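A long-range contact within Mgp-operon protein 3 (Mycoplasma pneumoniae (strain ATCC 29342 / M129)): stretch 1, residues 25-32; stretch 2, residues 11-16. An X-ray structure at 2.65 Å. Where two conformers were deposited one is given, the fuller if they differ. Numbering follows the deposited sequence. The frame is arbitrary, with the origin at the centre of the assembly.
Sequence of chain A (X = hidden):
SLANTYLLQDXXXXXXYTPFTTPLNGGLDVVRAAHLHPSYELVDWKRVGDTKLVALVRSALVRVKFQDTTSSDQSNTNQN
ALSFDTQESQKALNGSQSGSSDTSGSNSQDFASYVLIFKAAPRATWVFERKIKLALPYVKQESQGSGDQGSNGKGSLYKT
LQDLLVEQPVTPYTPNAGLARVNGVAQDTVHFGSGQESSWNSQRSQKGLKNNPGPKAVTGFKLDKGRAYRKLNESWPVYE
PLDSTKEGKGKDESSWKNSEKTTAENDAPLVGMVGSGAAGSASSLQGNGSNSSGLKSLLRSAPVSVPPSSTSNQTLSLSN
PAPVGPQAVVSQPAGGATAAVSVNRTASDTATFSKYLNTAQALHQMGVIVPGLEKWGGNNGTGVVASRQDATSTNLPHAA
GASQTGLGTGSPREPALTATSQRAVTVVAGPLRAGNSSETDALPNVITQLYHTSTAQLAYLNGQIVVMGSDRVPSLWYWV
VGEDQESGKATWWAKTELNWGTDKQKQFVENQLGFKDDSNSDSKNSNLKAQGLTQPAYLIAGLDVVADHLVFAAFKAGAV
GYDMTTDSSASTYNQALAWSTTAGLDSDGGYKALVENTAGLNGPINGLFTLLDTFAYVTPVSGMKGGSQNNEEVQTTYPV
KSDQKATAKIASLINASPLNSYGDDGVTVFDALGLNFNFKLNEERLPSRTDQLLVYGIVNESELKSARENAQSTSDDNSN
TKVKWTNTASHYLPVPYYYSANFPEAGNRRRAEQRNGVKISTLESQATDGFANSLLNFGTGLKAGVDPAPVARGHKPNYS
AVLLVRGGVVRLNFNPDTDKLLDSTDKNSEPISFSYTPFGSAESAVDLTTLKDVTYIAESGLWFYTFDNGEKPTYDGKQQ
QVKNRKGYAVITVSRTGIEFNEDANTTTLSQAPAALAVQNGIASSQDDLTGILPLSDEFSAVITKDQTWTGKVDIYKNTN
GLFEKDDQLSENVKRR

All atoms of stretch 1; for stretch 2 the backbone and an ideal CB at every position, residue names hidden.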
# COMPACT_ATOMS: atom_id res chain seq x y z
N ASN A 25 -31.96 18.81 5.87
CA ASN A 25 -32.91 17.78 5.42
C ASN A 25 -32.39 16.38 5.77
O ASN A 25 -31.26 16.26 6.24
CB ASN A 25 -33.24 17.92 3.91
CG ASN A 25 -32.06 17.88 2.97
OD1 ASN A 25 -31.29 16.92 2.93
ND2 ASN A 25 -31.91 18.93 2.17
N GLY A 26 -33.21 15.36 5.51
CA GLY A 26 -32.91 13.95 5.78
C GLY A 26 -31.68 13.36 5.11
O GLY A 26 -31.31 12.21 5.39
N GLY A 27 -31.06 14.14 4.22
CA GLY A 27 -29.86 13.73 3.50
C GLY A 27 -30.13 12.91 2.26
O GLY A 27 -31.25 12.44 2.04
N LEU A 28 -29.08 12.69 1.47
CA LEU A 28 -29.18 11.94 0.23
C LEU A 28 -28.72 10.49 0.41
O LEU A 28 -27.55 10.27 0.72
CB LEU A 28 -28.37 12.68 -0.86
CG LEU A 28 -28.02 11.93 -2.16
CD1 LEU A 28 -29.11 12.10 -3.20
CD2 LEU A 28 -26.69 12.39 -2.70
N ASP A 29 -29.63 9.50 0.20
CA ASP A 29 -29.27 8.08 0.25
C ASP A 29 -28.77 7.75 -1.14
O ASP A 29 -29.56 7.48 -2.05
CB ASP A 29 -30.45 7.17 0.65
CG ASP A 29 -30.08 5.70 0.89
OD1 ASP A 29 -29.11 5.20 0.26
OD2 ASP A 29 -30.77 5.05 1.70
N VAL A 30 -27.45 7.83 -1.29
CA VAL A 30 -26.69 7.64 -2.52
C VAL A 30 -27.09 6.34 -3.27
O VAL A 30 -27.31 6.39 -4.48
CB VAL A 30 -25.18 7.74 -2.18
CG1 VAL A 30 -24.30 7.19 -3.28
CG2 VAL A 30 -24.79 9.18 -1.86
N VAL A 31 -27.24 5.22 -2.53
CA VAL A 31 -27.60 3.91 -3.09
C VAL A 31 -29.06 3.89 -3.60
O VAL A 31 -29.30 3.46 -4.74
CB VAL A 31 -27.25 2.77 -2.10
CG1 VAL A 31 -27.80 1.42 -2.56
CG2 VAL A 31 -25.74 2.68 -1.90
N ARG A 32 -30.02 4.35 -2.77
CA ARG A 32 -31.44 4.42 -3.12
C ARG A 32 -31.67 5.37 -4.31
O ARG A 32 -32.40 5.01 -5.24
CB ARG A 32 -32.28 4.88 -1.91
CG ARG A 32 -33.23 3.83 -1.37
CD ARG A 32 -32.77 3.28 -0.03
NE ARG A 32 -33.74 2.34 0.54
CZ ARG A 32 -33.71 1.89 1.79
NH1 ARG A 32 -32.77 2.31 2.63
NH2 ARG A 32 -34.63 1.04 2.22
N UNK A 11 -23.17 6.20 6.77
CA UNK A 11 -23.20 5.00 5.94
C UNK A 11 -23.43 5.34 4.44
O UNK A 11 -22.45 5.60 3.74
CB UNK A 11 -24.30 4.06 6.44
N UNK A 12 -24.70 5.34 3.97
CA UNK A 12 -25.03 5.62 2.55
C UNK A 12 -25.70 6.98 2.35
O UNK A 12 -26.02 7.35 1.22
CB UNK A 12 -25.95 4.53 2.00
N UNK A 13 -25.88 7.73 3.45
CA UNK A 13 -26.52 9.03 3.45
C UNK A 13 -25.53 10.16 3.65
O UNK A 13 -24.70 10.10 4.55
CB UNK A 13 -27.59 9.08 4.54
N UNK A 14 -25.62 11.19 2.78
CA UNK A 14 -24.83 12.42 2.83
C UNK A 14 -25.82 13.51 3.23
O UNK A 14 -26.69 13.88 2.43
CB UNK A 14 -24.14 12.73 1.50
N UNK A 15 -25.75 13.97 4.50
CA UNK A 15 -26.69 14.96 5.03
C UNK A 15 -26.10 16.39 5.08
O UNK A 15 -24.97 16.57 5.54
CB UNK A 15 -27.13 14.54 6.43
N UNK A 16 -26.86 17.42 4.62
CA UNK A 16 -26.35 18.80 4.70
C UNK A 16 -26.60 19.42 6.08
O UNK A 16 -27.74 19.46 6.53
CB UNK A 16 -27.00 19.67 3.62

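Stretch 2 runs antiparallel to residues 25-31, and backbone hydrogen bonds set the register. Leu28 N donates to O of position 14 (2.8 Å), N of position 14 donates to Leu28 O (3.0 Å), and Val30 N donates to O of position 12 (2.9 Å). Leu28 thus pairs with position 14 and Asp29 with position 13. Apart from excluding proline at position 14, whose N is a donor, these main-chain bonds say little about the side chains of stretch 2, and the choice at each position rests on its surroundings.

Position 11 precedes the paired segment. Its phi/psi of 56/-93 is unusual for a residue with a side chain, CA-to-CB points sideways, and the ideal CB has nothing of stretch 1 within 5.5 Å. Stretch 1 therefore sets little preference. The residue is His11, whose side chain comes nearest to stretch 1 at CE1, 6.5 Å from Val31 CG2.

At position 12 CA-to-CB also points sideways, with the ideal CB 3.7 Å from Asp29 OD1 and 4.3 Å from Val31 CG2. An acidic group would sit poorly beside the carboxylate, whereas a small or medium polar side chain, or a compact apolar one resting on the valine, would suit. The residue is Asn12. Its ND2 lies 3.4 Å from Val31 CG2, a packing contact, while the amide finds its hydrogen bonds elsewhere in the structure. Asp29 OD1 is instead engaged in capping the helix, accepting from Arg32 N and, weakly, from Val31 N.

Position 13 shares a sheet face with Asp29 in the non-hydrogen-bonded pair. Its phi/psi of -107/131 is extended, and the ideal CB is 4.0 Å from Leu28 O and 4.9 Å from Gly26 O. The space beside the glycines invites a beta-branched residue, threonine or valine, though serine would also fit. The residue is Thr13: CG2 approaches Gly26 O at 3.5 Å, and OG1 is 4.0 Å from Asp29 CB.

On the other face, with Leu28, position 14 has its ideal CB 4.9 Å from Val30 CG2. That methyl favours an apolar side chain, such as leucine, isoleucine, valine or methionine. Leu14 is the deposited residue, and its CD1 packs against Val30 CG2 at 3.9 Å.

Position 15 lies opposite Gly27, with the two CA atoms 3.7 Å apart. CA-to-CB points sideways, and the ideal CB is 4.1 Å from Gly27 CA and 4.5 Å from Asn25 O. Beside the bare glycine, threonine, serine or valine would suit the extended backbone (phi/psi -102/134). In the deposited Thr15, OG1 lies 3.4 Å from Gly27 CA and CG2 3.3 Å from Asn25 O. The absence of a side chain at Gly27 matters here: a CB there would stand 2.1 Å from Thr15 OG1 and 2.6 Å from Thr13 CG2, both clashes.

At position 16 the ideal CB is 5.1 Å from Asn25 OD1, and phi is -84°. The backbone N has no hydrogen-bond partner in stretch 1, so proline is allowed, as are many others. Pro16 places CD 3.3 Å from Asn25 OD1, the oxygen that accepts from Gly27 N.

Stretch 2 (11-16) HNTLTP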
# COMPACT_ATOMS: atom_id res chain seq x y z
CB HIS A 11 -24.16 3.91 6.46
CG HIS A 11 -24.16 2.67 5.60
ND1 HIS A 11 -25.33 2.16 5.07
CD2 HIS A 11 -23.11 1.94 5.14
CE1 HIS A 11 -24.96 1.13 4.33
NE2 HIS A 11 -23.64 0.95 4.35
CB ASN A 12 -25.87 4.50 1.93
CG ASN A 12 -25.14 3.20 1.67
OD1 ASN A 12 -23.90 3.10 1.66
ND2 ASN A 12 -25.91 2.16 1.46
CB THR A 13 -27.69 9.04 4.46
OG1 THR A 13 -28.57 7.97 4.14
CG2 THR A 13 -28.47 10.35 4.45
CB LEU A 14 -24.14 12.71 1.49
CG LEU A 14 -23.09 11.69 1.03
CD1 LEU A 14 -22.57 12.02 -0.34
CD2 LEU A 14 -21.93 11.59 2.00
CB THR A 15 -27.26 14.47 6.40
OG1 THR A 15 -27.97 13.25 6.24
CG2 THR A 15 -28.18 15.46 7.07
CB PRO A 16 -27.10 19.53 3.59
CG PRO A 16 -28.34 18.72 3.35
CD PRO A 16 -28.22 17.38 4.04
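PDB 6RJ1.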